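PDB 3B1N: ribokinase, putative, which phosphorylates nucleosides with ATP as phosphate donor, as a nucleoside kinase of the PfkB (ribokinase) family. Local coordinates for the interface of chains A and B. Sequence-based numbering; all coordinates share one arbitrary frame. Chains: chain A/B, Ribokinase, putative.

The interface of chains A and B. Residues chain A 24, 26, 29-34; chain B 22, 112, 193-194, 197-198.
The phenol ring of B:Tyr194, in the first turn of helix 193-203, has the backbone of A:Ile33 and A:Asn34 over one face, with A:Asn34 N 3.5 Å above the ring centre; on the opposite face the methyl CD1 of its own neighbour B:Leu198 sits toward the rim. This patch is part of a two-fold symmetric interface between PfkB-family subunits, in which loop 25-33 and the start of strand 34-38 lie against the partner; the lid-mediated dimers of this family suggest that the pairing is biological. A:His24 O lies at the ring edge and accepts a 2.6 Å hydrogen bond from the B:Tyr194 hydroxyl OH, on an in-plane lone pair, while A:Leu26 crosses the CE2 side of the ring at about a right angle. Water 3 ties the same hydroxyl to A:His24 ND1.

B:Asp193, its CG in the crowded position between backbone N and carbonyl carbon (chi1 74°), spreads its carboxylate over two donors. B:Asp193 OD2 receives A:Val30 N at 2.8 Å through its syn lone pair. B:Asp193 OD1 takes A:His31 ND1 at 2.8 Å, in the imidazole plane and nearly along the C-O axis. The carboxylate may favour a protonated imidazole. A:Gln29 OE1 reaches B:Asp193 O through water 2.

B:Asn112 OD1 is gripped twice: A:Leu32 N lies on a lone pair at 2.7 Å but with a bent N-H (115°), whereas A:Ile33 N approaches straighter from above the amide plane at 3.1 Å. Methyl CD1 of A:Leu32 covers one guanidinium face of B:Arg22, whose NE shares water 1 with B:Asn112 ND2 and A:Val30 O.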
ATOM      1  N   HIS A  24      -0.069 -13.531  -4.766  1.00 16.46           N
ATOM      2  CA  HIS A  24      -1.167 -12.756  -5.361  1.00 16.46           C
ATOM      3  C   HIS A  24      -0.743 -12.061  -6.644  1.00 16.71           C
ATOM      4  O   HIS A  24      -1.539 -11.326  -7.224  1.00 18.10           O
ATOM      5  CB  HIS A  24      -1.751 -11.793  -4.334  1.00 14.79           C
ATOM      6  CG  HIS A  24      -2.332 -12.516  -3.156  1.00 17.69           C
ATOM      7  ND1 HIS A  24      -3.612 -13.045  -3.151  1.00 21.15           N
ATOM      8  CD2 HIS A  24      -1.758 -12.916  -1.998  1.00 16.99           C
ATOM      9  CE1 HIS A  24      -3.817 -13.678  -2.004  1.00 21.57           C
ATOM     10  NE2 HIS A  24      -2.710 -13.599  -1.281  1.00 19.54           N
ATOM     11  N   LEU A  26       0.083 -12.035 -10.563  1.00 18.78           N
ATOM     12  CA  LEU A  26      -0.284 -12.813 -11.747  1.00 18.70           C
ATOM     13  C   LEU A  26       0.334 -12.125 -12.953  1.00 19.73           C
ATOM     14  O   LEU A  26      -0.313 -11.267 -13.605  1.00 18.97           O
ATOM     15  CB  LEU A  26      -1.823 -12.894 -11.875  1.00 18.08           C
ATOM     16  CG  LEU A  26      -2.575 -13.697 -10.815  1.00 21.04           C
ATOM     17  CD1 LEU A  26      -4.061 -13.590 -11.144  1.00 23.74           C
ATOM     18  CD2 LEU A  26      -2.114 -15.163 -10.733  1.00 23.59           C
ATOM     19  N   GLN A  29      -1.496 -11.674 -16.432  1.00 20.59           N
ATOM     20  CA  GLN A  29      -2.624 -10.763 -16.635  1.00 19.18           C
ATOM     21  C   GLN A  29      -2.132  -9.345 -16.969  1.00 19.37           C
ATOM     22  O   GLN A  29      -0.943  -9.057 -16.812  1.00 19.46           O
ATOM     23  CB  GLN A  29      -3.504 -10.730 -15.397  1.00 19.41           C
ATOM     24  CG  GLN A  29      -3.980 -12.103 -14.925  1.00 19.35           C
ATOM     25  CD  GLN A  29      -4.781 -12.822 -15.984  1.00 23.18           C
ATOM     26  OE1 GLN A  29      -5.509 -12.203 -16.788  1.00 24.60           O
ATOM     27  NE2 GLN A  29      -4.636 -14.121 -16.009  1.00 21.46           N
ATOM     28  N   VAL A  30      -3.016  -8.455 -17.419  1.00 19.22           N
ATOM     29  CA  VAL A  30      -2.638  -7.055 -17.634  1.00 18.53           C
ATOM     30  C   VAL A  30      -2.304  -6.424 -16.297  1.00 17.52           C
ATOM     31  O   VAL A  30      -1.254  -5.807 -16.134  1.00 17.97           O
ATOM     32  CB  VAL A  30      -3.780  -6.281 -18.347  1.00 19.28           C
ATOM     33  CG1 VAL A  30      -3.583  -4.746 -18.313  1.00 19.64           C
ATOM     34  CG2 VAL A  30      -3.918  -6.823 -19.758  1.00 22.40           C
ATOM     35  N   HIS A  31      -3.207  -6.579 -15.345  1.00 15.73           N
ATOM     36  CA  HIS A  31      -2.946  -6.169 -14.002  1.00 14.32           C
ATOM     37  C   HIS A  31      -2.154  -7.293 -13.274  1.00 14.13           C
ATOM     38  O   HIS A  31      -2.635  -8.417 -13.157  1.00 13.33           O
ATOM     39  CB  HIS A  31      -4.276  -5.856 -13.302  1.00 15.96           C
ATOM     40  CG  HIS A  31      -5.105  -4.811 -14.000  1.00 16.16           C
ATOM     41  ND1 HIS A  31      -5.965  -5.111 -15.046  1.00 17.06           N
ATOM     42  CD2 HIS A  31      -5.265  -3.481 -13.767  1.00 18.48           C
ATOM     43  CE1 HIS A  31      -6.611  -4.017 -15.425  1.00 20.29           C
ATOM     44  NE2 HIS A  31      -6.216  -3.017 -14.648  1.00 21.22           N
ATOM     45  N   LEU A  32      -0.956  -6.947 -12.796  1.00 13.55           N
ATOM     46  CA  LEU A  32      -0.072  -7.807 -11.999  1.00 13.97           C
ATOM     47  C   LEU A  32      -0.703  -8.180 -10.654  1.00 14.09           C
ATOM     48  O   LEU A  32      -0.623  -9.357 -10.211  1.00 14.67           O
ATOM     49  CB  LEU A  32       1.282  -7.094 -11.735  1.00 14.14           C
ATOM     50  CG  LEU A  32       2.295  -7.935 -10.906  1.00 14.02           C
ATOM     51  CD1 LEU A  32       2.778  -9.108 -11.725  1.00 15.56           C
ATOM     52  CD2 LEU A  32       3.460  -7.110 -10.379  1.00 15.98           C
ATOM     53  N   ILE A  33      -1.313  -7.184 -10.018  1.00 15.53           N
ATOM     54  CA  ILE A  33      -1.807  -7.395  -8.667  1.00 15.25           C
ATOM     55  C   ILE A  33      -2.892  -6.397  -8.330  1.00 15.85           C
ATOM     56  O   ILE A  33      -2.792  -5.193  -8.613  1.00 15.44           O
ATOM     57  CB  ILE A  33      -0.666  -7.429  -7.606  1.00 15.19           C
ATOM     58  CG1 ILE A  33      -1.262  -7.772  -6.230  1.00 15.64           C
ATOM     59  CG2 ILE A  33       0.062  -6.102  -7.550  1.00 17.43           C
ATOM     60  CD1 ILE A  33      -0.272  -8.146  -5.140  1.00 16.38           C
ATOM     61  N   ASN A  34      -4.001  -6.962  -7.845  1.00 17.43           N
ATOM     62  CA  ASN A  34      -5.007  -6.206  -7.143  1.00 19.11           C
ATOM     63  C   ASN A  34      -5.201  -6.931  -5.837  1.00 19.44           C
ATOM     64  O   ASN A  34      -5.419  -8.163  -5.801  1.00 20.62           O
ATOM     65  CB  ASN A  34      -6.353  -6.249  -7.835  1.00 20.57           C
ATOM     66  CG  ASN A  34      -6.414  -5.440  -9.078  1.00 21.11           C
ATOM     67  OD1 ASN A  34      -5.516  -4.659  -9.447  1.00 26.41           O
ATOM     68  ND2 ASN A  34      -7.512  -5.611  -9.760  1.00 26.44           N
TER
ATOM     69  N   ARG B  22       6.102  -3.964 -11.757  1.00 11.34           N
ATOM     70  CA  ARG B  22       6.788  -5.010 -12.467  1.00 11.52           C
ATOM     71  C   ARG B  22       8.290  -4.750 -12.625  1.00 11.92           C
ATOM     72  O   ARG B  22       9.035  -5.698 -12.816  1.00 13.98           O
ATOM     73  CB  ARG B  22       6.193  -5.177 -13.875  1.00 12.77           C
ATOM     74  CG  ARG B  22       4.824  -5.869 -13.817  1.00 13.98           C
ATOM     75  CD  ARG B  22       4.195  -5.877 -15.248  1.00 14.73           C
ATOM     76  NE  ARG B  22       2.833  -6.467 -15.233  1.00 15.30           N
ATOM     77  CZ  ARG B  22       2.557  -7.727 -15.505  1.00 17.29           C
ATOM     78  NH1 ARG B  22       3.531  -8.580 -15.783  1.00 18.74           N
ATOM     79  NH2 ARG B  22       1.272  -8.117 -15.496  1.00 16.19           N
ATOM     80  N   ASN B 112      -2.055  -1.259 -11.209  1.00 21.35           N
ATOM     81  CA  ASN B 112      -1.990  -2.180 -10.062  1.00 19.42           C
ATOM     82  C   ASN B 112      -2.303  -1.402  -8.816  1.00 20.82           C
ATOM     83  O   ASN B 112      -1.902  -0.234  -8.719  1.00 22.29           O
ATOM     84  CB  ASN B 112      -0.607  -2.856  -9.971  1.00 19.06           C
ATOM     85  CG  ASN B 112      -0.325  -3.688 -11.192  1.00 16.73           C
ATOM     86  OD1 ASN B 112      -1.135  -4.537 -11.555  1.00 14.09           O
ATOM     87  ND2 ASN B 112       0.806  -3.420 -11.887  1.00 16.57           N
ATOM     88  N   ASP B 193      -9.354  -7.837 -15.676  1.00 14.27           N
ATOM     89  CA  ASP B 193      -8.877  -9.155 -16.058  1.00 15.70           C
ATOM     90  C   ASP B 193      -8.247  -9.975 -14.927  1.00 15.34           C
ATOM     91  O   ASP B 193      -8.328 -11.196 -14.910  1.00 15.16           O
ATOM     92  CB  ASP B 193      -7.992  -9.113 -17.292  1.00 17.07           C
ATOM     93  CG  ASP B 193      -6.652  -8.564 -17.026  1.00 20.81           C
ATOM     94  OD1 ASP B 193      -6.524  -7.452 -16.468  1.00 24.97           O
ATOM     95  OD2 ASP B 193      -5.712  -9.261 -17.449  1.00 27.11           O
ATOM     96  N   TYR B 194      -7.625  -9.276 -13.989  1.00 14.08           N
ATOM     97  CA  TYR B 194      -7.041  -9.922 -12.823  1.00 14.09           C
ATOM     98  C   TYR B 194      -8.172 -10.578 -12.033  1.00 14.97           C
ATOM     99  O   TYR B 194      -8.100 -11.760 -11.640  1.00 13.99           O
ATOM    100  CB  TYR B 194      -6.261  -8.896 -11.981  1.00 12.95           C
ATOM    101  CG  TYR B 194      -5.682  -9.434 -10.681  1.00 12.98           C
ATOM    102  CD1 TYR B 194      -6.458  -9.500  -9.548  1.00 12.67           C
ATOM    103  CD2 TYR B 194      -4.367  -9.878 -10.633  1.00 12.98           C
ATOM    104  CE1 TYR B 194      -5.937 -10.001  -8.329  1.00 16.56           C
ATOM    105  CE2 TYR B 194      -3.844 -10.363  -9.443  1.00 12.86           C
ATOM    106  CZ  TYR B 194      -4.615 -10.415  -8.323  1.00 15.09           C
ATOM    107  OH  TYR B 194      -4.070 -10.933  -7.161  1.00 18.83           O
ATOM    108  N   LYS B 197      -9.677 -13.653 -13.728  1.00 16.19           N
ATOM    109  CA  LYS B 197      -8.886 -14.867 -13.453  1.00 17.34           C
ATOM    110  C   LYS B 197      -9.227 -15.478 -12.082  1.00 17.65           C
ATOM    111  O   LYS B 197      -9.428 -16.701 -11.952  1.00 17.76           O
ATOM    112  CB  LYS B 197      -7.387 -14.610 -13.616  1.00 18.25           C
ATOM    113  CG  LYS B 197      -6.505 -15.833 -13.294  1.00 19.79           C
ATOM    114  CD  LYS B 197      -6.790 -16.955 -14.321  1.00 23.29           C
ATOM    115  CE  LYS B 197      -5.910 -18.198 -14.039  1.00 28.10           C
ATOM    116  NZ  LYS B 197      -5.750 -18.916 -15.320  1.00 32.74           N
ATOM    117  N   LEU B 198      -9.334 -14.627 -11.067  1.00 17.03           N
ATOM    118  CA  LEU B 198      -9.673 -15.093  -9.735  1.00 18.25           C
ATOM    119  C   LEU B 198     -11.084 -15.663  -9.698  1.00 18.28           C
ATOM    120  O   LEU B 198     -11.334 -16.636  -8.970  1.00 18.73           O
ATOM    121  CB  LEU B 198      -9.513 -13.946  -8.725  1.00 18.68           C
ATOM    122  CG  LEU B 198      -8.199 -13.769  -7.968  1.00 23.88           C
ATOM    123  CD1 LEU B 198      -6.994 -13.870  -8.860  1.00 26.16           C
ATOM    124  CD2 LEU B 198      -8.243 -12.458  -7.257  1.00 20.85           C
TER
HETATM  125  O   HOH W   1       0.857  -4.565 -14.641  1.00 18.90           O
HETATM  126  O   HOH W   2      -8.278 -13.060 -17.004  1.00 26.18           O
HETATM  127  O   HOH W   3      -5.082 -13.019  -5.585  1.00 31.11           O